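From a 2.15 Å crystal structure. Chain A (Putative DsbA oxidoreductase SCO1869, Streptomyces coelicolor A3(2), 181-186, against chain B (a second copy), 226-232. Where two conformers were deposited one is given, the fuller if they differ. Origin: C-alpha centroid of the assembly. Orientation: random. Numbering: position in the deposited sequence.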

# COMPACT_ATOMS: atom_id res chain seq x y z
N ALA A 181 -15.21 11.27 -6.34
CA ALA A 181 -14.58 11.60 -7.62
C ALA A 181 -15.40 11.15 -8.83
O ALA A 181 -15.78 10.01 -8.89
CB ALA A 181 -13.20 10.95 -7.68
N THR A 182 -15.67 12.02 -9.79
CA THR A 182 -16.30 11.57 -11.03
C THR A 182 -15.43 11.84 -12.26
O THR A 182 -15.87 11.70 -13.40
CB THR A 182 -17.66 12.27 -11.27
OG1 THR A 182 -17.43 13.67 -11.47
CG2 THR A 182 -18.63 12.05 -10.11
N GLY A 183 -14.21 12.27 -12.01
CA GLY A 183 -13.29 12.66 -13.06
C GLY A 183 -11.87 12.60 -12.51
O GLY A 183 -11.66 12.69 -11.30
N VAL A 184 -10.90 12.43 -13.39
CA VAL A 184 -9.49 12.30 -13.00
C VAL A 184 -8.62 13.36 -13.74
O VAL A 184 -9.05 13.88 -14.77
CB VAL A 184 -8.98 10.87 -13.28
CG1 VAL A 184 -9.51 9.93 -12.23
CG2 VAL A 184 -9.37 10.41 -14.69
N PRO A 185 -7.41 13.65 -13.22
CA PRO A 185 -6.77 13.04 -12.04
C PRO A 185 -7.42 13.52 -10.74
O PRO A 185 -8.00 14.63 -10.70
CB PRO A 185 -5.31 13.51 -12.16
CG PRO A 185 -5.46 14.89 -12.79
CD PRO A 185 -6.58 14.76 -13.76
N PHE A 186 -7.37 12.69 -9.71
CA PHE A 186 -8.02 12.97 -8.43
C PHE A 186 -7.02 12.54 -7.38
O PHE A 186 -6.55 11.40 -7.42
CB PHE A 186 -9.37 12.21 -8.33
CG PHE A 186 -10.08 12.34 -6.98
CD1 PHE A 186 -10.62 13.56 -6.54
CD2 PHE A 186 -10.25 11.20 -6.16
CE1 PHE A 186 -11.27 13.66 -5.31
CE2 PHE A 186 -10.94 11.27 -4.94
CZ PHE A 186 -11.42 12.50 -4.50
N ALA B 226 -6.91 22.36 -12.27
CA ALA B 226 -8.37 22.43 -12.42
C ALA B 226 -8.85 21.51 -13.54
O ALA B 226 -9.84 20.78 -13.37
CB ALA B 226 -8.85 23.89 -12.64
N GLU B 227 -8.12 21.52 -14.67
CA GLU B 227 -8.43 20.70 -15.84
C GLU B 227 -8.46 19.19 -15.54
O GLU B 227 -7.51 18.65 -14.97
CB GLU B 227 -7.44 20.98 -16.96
CG GLU B 227 -7.71 22.27 -17.71
CD GLU B 227 -6.92 23.46 -17.20
OE1 GLU B 227 -6.55 23.51 -15.99
OE2 GLU B 227 -6.66 24.36 -18.03
N ALA B 228 -9.55 18.54 -15.93
CA ALA B 228 -9.80 17.14 -15.59
C ALA B 228 -10.48 16.44 -16.77
O ALA B 228 -10.94 17.10 -17.70
CB ALA B 228 -10.69 17.06 -14.35
N CYS B 229 -10.52 15.11 -16.72
CA CYS B 229 -11.36 14.31 -17.60
C CYS B 229 -12.51 13.67 -16.82
O CYS B 229 -12.31 13.09 -15.75
CB CYS B 229 -10.53 13.26 -18.35
SG CYS B 229 -9.17 14.00 -19.35
N GLY B 230 -13.71 13.80 -17.35
CA GLY B 230 -14.92 13.46 -16.60
C GLY B 230 -15.95 12.82 -17.49
O GLY B 230 -15.65 12.50 -18.64
N PRO B 231 -17.19 12.64 -16.98
CA PRO B 231 -18.19 11.89 -17.77
C PRO B 231 -18.43 12.47 -19.18
O PRO B 231 -18.73 11.72 -20.11
CB PRO B 231 -19.46 11.94 -16.90
CG PRO B 231 -19.00 12.35 -15.52
CD PRO B 231 -17.78 13.21 -15.75
N ASP B 232 -18.23 13.79 -19.32
CA ASP B 232 -18.39 14.51 -20.59
C ASP B 232 -17.07 14.91 -21.25
O ASP B 232 -17.01 15.92 -21.96
CB ASP B 232 -19.22 15.78 -20.36
CG ASP B 232 -19.65 15.94 -18.93
OD1 ASP B 232 -18.92 15.44 -18.05
OD2 ASP B 232 -20.70 16.58 -18.69

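Two segments can be joined through their backbones alone, with side chains serving mainly to line the seam, and this contact between two copies of a putative DsbA oxidoreductase is a compact example. Its polar centre is a reciprocal pair of hydrogen bonds between Val184(A) and Cys229(B). The amide N of Cys229(B) donates to O of Val184(A) at 2.7 Å, almost linearly, with an N-H...O angle of 175°. In return, N of Val184(A) donates to O of Cys229(B) at 2.8 Å, but the angle of 145° makes this bond the more bent of the two. Together they define a single antiparallel bridge, with the CA atoms of the two residues 5.4 Å apart.

Beside this bridge the backbones come especially close at Gly183(A). Its CA lies 2.9 Å from O of Cys229(B), and 4.0 Å from CA of Gly230(B), the closest approach of CA atoms in the contact. A CB on Gly183(A) would point toward chain B and fall 2.7 Å from O of Cys229(B), a clash. The absent side chain thus leaves room for the same carbonyl that accepts the bond from Val184(A).

Beyond the bridge no further hydrogen bond crosses between the stretches, and the remaining contacts pair carbonyl oxygens with carbon atoms or are looser packing. O of Val184(A) also sits 3.4 Å from CA of Ala228(B), while the CA-to-CB bond of Val184(A) points away from the partner. On one flank, O of Thr182(A) rests 3.4 Å from CD of Pro231(B), a ring that has no amide hydrogen to offer. On the other, Pro185(A), preceded by a cis peptide bond, brings its CD to 4.2 Å from O of Glu227(B), a looser approach. The two stretches bury 241 Å² in all, a modest area organized around one pair of residues.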